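PDB 3D3Y: peptidase M16 C-terminal domain-containing protein from Enterococcus faecalis, which is of unknown function but carries an M16 peptidase-type domain of the inactive class and may bind a metal ion. Local coordinates for residues V6-V9 against K10-L14; G207-E211 against A212-P216. All coordinates share one frame; numbering follows the deposited sequence.

In the fold
Both contacts are local, and they follow one another in the chain, contact 1 closing well before contact 2 opens. Contact 1, near the N terminus, closes the tight turn of the hairpin formed by strands 4-7 and 12-18, at one edge of the six-stranded mixed sheet. The chain returns to this sheet as strand 200-207, which lies beside strand 12-18; contact 2 is the corner where that strand gives way to helix 211-219. The helix packs on the hairpin, so the two contacts meet although their centres lie about 15 Å apart: V6 and L14 of contact 1 touch V215 of contact 2, and V6 also touches E211.

Contact 1: V6-V9 against K10-L14; sequences VQLV and KGVNL
V6 and L14 face each other as an antiparallel hydrogen-bonded pair, with V6 N to L14 O at 2.9 Å and L14 N to V6 O at 2.7 Å, the second almost straight (175°). Next along, Q7 and N13 form a non-hydrogen-bonded pair whose side chains lie alongside one another, pointing the same way, their amide planes 21° apart. N13 OD1 rests 3.3 Å from Q7 CA, while N13 ND2 is held by E228, which also takes G11 N and, weakly, Q7 NE2. The hairpin of strands 4-7 and 12-18 then departs from regular pairing: L8 and V9 both face V12 in a classic beta bulge, L8 N donating to V12 O at 2.9 Å and V9 N only weakly. A type II turn from V9 to V12 reverses the chain, closed by V12 N to V9 O at 2.8 Å; at its third position, G11, a CB would jam against K10 O, which calls for glycine. V12 divides its methyls between the bulge residues: CG1 meets L8 CD1 at 4.0 Å, CG2 meets V9 CG2 at 3.8 Å. L8, its CG anti to the carbonyl carbon (chi1 -64°), puts that atom 4.2 Å from L14 CB.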
ATOM      1  N   VAL A   6      10.819 -20.539   9.849  1.00 38.03           N
ATOM      2  CA  VAL A   6      10.716 -21.955   9.539  1.00 37.64           C
ATOM      3  C   VAL A   6       9.932 -22.129   8.269  1.00 37.12           C
ATOM      4  O   VAL A   6       8.881 -21.466   8.057  1.00 35.69           O
ATOM      5  CB  VAL A   6       9.934 -22.766  10.589  1.00 38.33           C
ATOM      6  CG1 VAL A   6      10.306 -24.244  10.436  1.00 38.66           C
ATOM      7  CG2 VAL A   6      10.230 -22.294  11.980  1.00 39.94           C
ATOM      8  N   GLN A   7      10.450 -23.011   7.427  1.00 35.59           N
ATOM      9  CA  GLN A   7       9.719 -23.499   6.290  1.00 36.91           C
ATOM     10  C   GLN A   7       8.638 -24.510   6.705  1.00 37.16           C
ATOM     11  O   GLN A   7       8.960 -25.594   7.205  1.00 37.18           O
ATOM     12  CB  GLN A   7      10.680 -24.162   5.337  1.00 36.99           C
ATOM     13  CG  GLN A   7      10.135 -24.371   3.963  1.00 40.07           C
ATOM     14  CD  GLN A   7      11.236 -24.734   2.990  1.00 43.57           C
ATOM     15  OE1 GLN A   7      12.186 -25.437   3.347  1.00 46.19           O
ATOM     16  NE2 GLN A   7      11.136 -24.231   1.767  1.00 45.87           N
ATOM     17  N   LEU A   8       7.378 -24.153   6.479  1.00 36.14           N
ATOM     18  CA  LEU A   8       6.246 -25.067   6.683  1.00 35.95           C
ATOM     19  C   LEU A   8       6.241 -26.048   5.528  1.00 36.55           C
ATOM     20  O   LEU A   8       6.526 -27.235   5.735  1.00 36.49           O
ATOM     21  CB  LEU A   8       4.927 -24.294   6.791  1.00 36.00           C
ATOM     22  CG  LEU A   8       4.867 -23.376   8.010  1.00 34.49           C
ATOM     23  CD1 LEU A   8       3.535 -22.621   8.060  1.00 33.31           C
ATOM     24  CD2 LEU A   8       5.144 -24.096   9.324  1.00 36.70           C
ATOM     25  N   VAL A   9       5.966 -25.550   4.320  1.00 36.17           N
ATOM     26  CA  VAL A   9       6.343 -26.227   3.059  1.00 36.07           C
ATOM     27  C   VAL A   9       7.067 -25.229   2.147  1.00 35.78           C
ATOM     28  O   VAL A   9       7.030 -24.015   2.394  1.00 35.41           O
ATOM     29  CB  VAL A   9       5.109 -26.811   2.297  1.00 36.43           C
ATOM     30  CG1 VAL A   9       4.422 -27.909   3.119  1.00 38.12           C
ATOM     31  CG2 VAL A   9       4.101 -25.717   1.931  1.00 35.00           C
ATOM     32  N   LYS A  10       7.699 -25.714   1.083  1.00 35.88           N
ATOM     33  CA  LYS A  10       8.271 -24.812   0.045  1.00 36.20           C
ATOM     34  C   LYS A  10       7.313 -23.674  -0.325  1.00 34.76           C
ATOM     35  O   LYS A  10       6.160 -23.937  -0.660  1.00 34.96           O
ATOM     36  CB  LYS A  10       8.614 -25.599  -1.225  1.00 35.90           C
ATOM     37  CG  LYS A  10       9.583 -24.895  -2.169  1.00 37.98           C
ATOM     38  CD  LYS A  10       9.989 -25.793  -3.387  1.00 38.98           C
ATOM     39  CE  LYS A  10       8.809 -25.970  -4.382  1.00 41.69           C
ATOM     40  NZ  LYS A  10       9.245 -26.415  -5.755  1.00 40.62           N
ATOM     41  N   GLY A  11       7.800 -22.427  -0.267  1.00 33.48           N
ATOM     42  CA  GLY A  11       6.998 -21.266  -0.592  1.00 33.14           C
ATOM     43  C   GLY A  11       6.131 -20.724   0.533  1.00 33.05           C
ATOM     44  O   GLY A  11       5.507 -19.661   0.400  1.00 33.13           O
ATOM     45  N   VAL A  12       6.072 -21.465   1.638  1.00 32.97           N
ATOM     46  CA  VAL A  12       5.263 -21.099   2.805  1.00 32.48           C
ATOM     47  C   VAL A  12       6.121 -21.090   4.067  1.00 31.31           C
ATOM     48  O   VAL A  12       6.546 -22.141   4.576  1.00 31.41           O
ATOM     49  CB  VAL A  12       4.023 -22.032   2.989  1.00 32.95           C
ATOM     50  CG1 VAL A  12       3.170 -21.561   4.197  1.00 32.57           C
ATOM     51  CG2 VAL A  12       3.155 -22.050   1.716  1.00 32.71           C
ATOM     52  N   ASN A  13       6.359 -19.888   4.569  1.00 30.18           N
ATOM     53  CA  ASN A  13       7.278 -19.701   5.683  1.00 30.20           C
ATOM     54  C   ASN A  13       6.644 -19.030   6.864  1.00 29.12           C
ATOM     55  O   ASN A  13       5.758 -18.182   6.709  1.00 30.69           O
ATOM     56  CB  ASN A  13       8.495 -18.921   5.199  1.00 29.20           C
ATOM     57  CG  ASN A  13       9.296 -19.714   4.205  1.00 31.97           C
ATOM     58  OD1 ASN A  13      10.002 -20.638   4.589  1.00 28.60           O
ATOM     59  ND2 ASN A  13       9.138 -19.410   2.912  1.00 33.05           N
ATOM     60  N   LEU A  14       7.062 -19.443   8.048  1.00 28.38           N
ATOM     61  CA  LEU A  14       6.551 -18.897   9.294  1.00 28.45           C
ATOM     62  C   LEU A  14       7.647 -18.060   9.929  1.00 28.87           C
ATOM     63  O   LEU A  14       8.831 -18.458   9.950  1.00 28.70           O
ATOM     64  CB  LEU A  14       6.108 -20.025  10.243  1.00 27.74           C
ATOM     65  CG  LEU A  14       5.749 -19.708  11.716  1.00 28.02           C
ATOM     66  CD1 LEU A  14       4.548 -18.746  11.855  1.00 28.41           C
ATOM     67  CD2 LEU A  14       5.467 -20.988  12.467  1.00 28.95           C
TER

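Contact 2: G207-E211 against A212-P216; sequences GDVNE and AELVP
A212 sets its CB 3.2 Å from N210 OD1, beside the oxygen that caps the helix. At E213 the backbone N donates to that same N210 OD1, the N-cap bond of helix 211-219, at 3.0 Å and 150°. The donor stands above the plane of the N210 amide, 49° out of it. With chi1 at 71°, the N210 side chain is folded between its own backbone N and carbonyl carbon, which brings the amide back over the first turn. The extended E213 side chain crosses that of N210 at about a right angle, with its CB 3.8 Å from N210 ND2. E213 OE2 accepts from a water at a short 2.5 Å, and this water in turn accepts weakly from N210 N, bridging the carboxylate to the N-cap backbone. L214 N reaches N210 O in a weak bond, and L214 CD1 packs across V209 CG2 at 3.8 Å. V215 N donates to E211 O in a helical bond 3.0 Å long and nearly in line with the carbonyl, while V215 CG2 lies alongside E211 CG at 3.7 Å. This corner sits over the sheet: V209 and L214 meet V16 of strand 12-18 and, together with E213, L106 of helix 105-118, while E211 packs on M4 of edge strand 4-7.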
ATOM      1  N   GLY A 207       4.527 -11.126  19.292  1.00 30.87           N
ATOM      2  CA  GLY A 207       3.985 -11.081  20.658  1.00 31.94           C
ATOM      3  C   GLY A 207       4.835 -11.915  21.603  1.00 33.01           C
ATOM      4  O   GLY A 207       5.911 -12.413  21.201  1.00 32.36           O
ATOM      5  N   ASP A 208       4.360 -12.070  22.843  1.00 32.80           N
ATOM      6  CA  ASP A 208       5.072 -12.861  23.844  1.00 33.52           C
ATOM      7  C   ASP A 208       4.745 -14.317  23.595  1.00 34.34           C
ATOM      8  O   ASP A 208       3.902 -14.910  24.263  1.00 34.37           O
ATOM      9  CB  ASP A 208       4.675 -12.436  25.263  1.00 33.23           C
ATOM     10  CG  ASP A 208       5.498 -13.138  26.352  1.00 33.82           C
ATOM     11  OD1 ASP A 208       6.448 -13.896  26.048  1.00 31.43           O
ATOM     12  OD2 ASP A 208       5.197 -12.903  27.532  1.00 32.53           O
ATOM     13  N   VAL A 209       5.417 -14.871  22.594  1.00 35.27           N
ATOM     14  CA  VAL A 209       5.209 -16.235  22.145  1.00 36.58           C
ATOM     15  C   VAL A 209       6.577 -16.897  21.948  1.00 38.23           C
ATOM     16  O   VAL A 209       7.598 -16.208  21.846  1.00 37.87           O
ATOM     17  CB  VAL A 209       4.452 -16.276  20.788  1.00 36.47           C
ATOM     18  CG1 VAL A 209       3.009 -15.810  20.951  1.00 34.60           C
ATOM     19  CG2 VAL A 209       5.179 -15.432  19.739  1.00 36.46           C
ATOM     20  N   ASN A 210       6.580 -18.225  21.868  1.00 40.44           N
ATOM     21  CA  ASN A 210       7.777 -18.978  21.482  1.00 42.48           C
ATOM     22  C   ASN A 210       7.571 -19.854  20.243  1.00 42.61           C
ATOM     23  O   ASN A 210       6.479 -20.417  20.020  1.00 43.08           O
ATOM     24  CB  ASN A 210       8.255 -19.840  22.637  1.00 43.41           C
ATOM     25  CG  ASN A 210       7.333 -20.999  22.902  1.00 46.46           C
ATOM     26  OD1 ASN A 210       7.634 -22.134  22.542  1.00 51.02           O
ATOM     27  ND2 ASN A 210       6.190 -20.721  23.517  1.00 50.01           N
ATOM     28  N   GLU A 211       8.629 -19.943  19.438  1.00 42.53           N
ATOM     29  CA  GLU A 211       8.645 -20.750  18.223  1.00 42.44           C
ATOM     30  C   GLU A 211       8.164 -22.184  18.458  1.00 42.31           C
ATOM     31  O   GLU A 211       7.350 -22.698  17.685  1.00 42.10           O
ATOM     32  CB  GLU A 211      10.058 -20.774  17.625  1.00 42.58           C
ATOM     33  CG  GLU A 211      10.107 -21.445  16.269  1.00 44.05           C
ATOM     34  CD  GLU A 211      11.390 -21.215  15.527  1.00 43.93           C
ATOM     35  OE1 GLU A 211      12.432 -21.687  16.009  1.00 45.39           O
ATOM     36  OE2 GLU A 211      11.345 -20.583  14.442  1.00 46.23           O
ATOM     37  N   ALA A 212       8.669 -22.814  19.519  1.00 41.35           N
ATOM     38  CA  ALA A 212       8.345 -24.203  19.821  1.00 41.77           C
ATOM     39  C   ALA A 212       6.839 -24.511  19.885  1.00 42.09           C
ATOM     40  O   ALA A 212       6.403 -25.528  19.344  1.00 42.02           O
ATOM     41  CB  ALA A 212       9.053 -24.664  21.095  1.00 42.00           C
ATOM     42  N   GLU A 213       6.049 -23.658  20.533  1.00 41.70           N
ATOM     43  CA  GLU A 213       4.596 -23.864  20.527  1.00 43.01           C
ATOM     44  C   GLU A 213       3.984 -23.673  19.139  1.00 40.68           C
ATOM     45  O   GLU A 213       3.138 -24.470  18.721  1.00 40.38           O
ATOM     46  CB  GLU A 213       3.864 -22.968  21.533  1.00 43.55           C
ATOM     47  CG  GLU A 213       2.334 -23.242  21.545  1.00 46.98           C
ATOM     48  CD  GLU A 213       1.553 -22.437  22.572  1.00 47.74           C
ATOM     49  OE1 GLU A 213       0.384 -22.824  22.855  1.00 52.08           O
ATOM     50  OE2 GLU A 213       2.098 -21.423  23.091  1.00 54.50           O
ATOM     51  N   LEU A 214       4.420 -22.633  18.424  1.00 39.14           N
ATOM     52  CA  LEU A 214       3.755 -22.219  17.177  1.00 37.56           C
ATOM     53  C   LEU A 214       3.985 -23.142  15.979  1.00 36.86           C
ATOM     54  O   LEU A 214       3.099 -23.323  15.146  1.00 36.32           O
ATOM     55  CB  LEU A 214       4.154 -20.785  16.808  1.00 37.27           C
ATOM     56  CG  LEU A 214       3.428 -19.695  17.614  1.00 38.88           C
ATOM     57  CD1 LEU A 214       4.174 -18.371  17.555  1.00 38.69           C
ATOM     58  CD2 LEU A 214       1.982 -19.528  17.107  1.00 36.05           C
ATOM     59  N   VAL A 215       5.176 -23.718  15.872  1.00 35.63           N
ATOM     60  CA  VAL A 215       5.477 -24.503  14.692  1.00 35.32           C
ATOM     61  C   VAL A 215       4.483 -25.659  14.536  1.00 35.04           C
ATOM     62  O   VAL A 215       3.909 -25.809  13.469  1.00 35.09           O
ATOM     63  CB  VAL A 215       6.977 -24.939  14.625  1.00 35.42           C
ATOM     64  CG1 VAL A 215       7.212 -25.879  13.473  1.00 35.01           C
ATOM     65  CG2 VAL A 215       7.833 -23.703  14.433  1.00 36.83           C
ATOM     66  N   PRO A 216       4.263 -26.465  15.597  1.00 35.50           N
ATOM     67  CA  PRO A 216       3.250 -27.532  15.487  1.00 36.01           C
ATOM     68  C   PRO A 216       1.867 -27.004  15.094  1.00 36.33           C
ATOM     69  O   PRO A 216       1.223 -27.585  14.211  1.00 36.35           O
ATOM     70  CB  PRO A 216       3.205 -28.130  16.894  1.00 36.70           C
ATOM     71  CG  PRO A 216       4.512 -27.778  17.509  1.00 36.66           C
ATOM     72  CD  PRO A 216       4.938 -26.475  16.908  1.00 35.09           C
TER
HETATM   73  O   HOH W   1       3.684 -19.432  23.063  1.00 46.48           O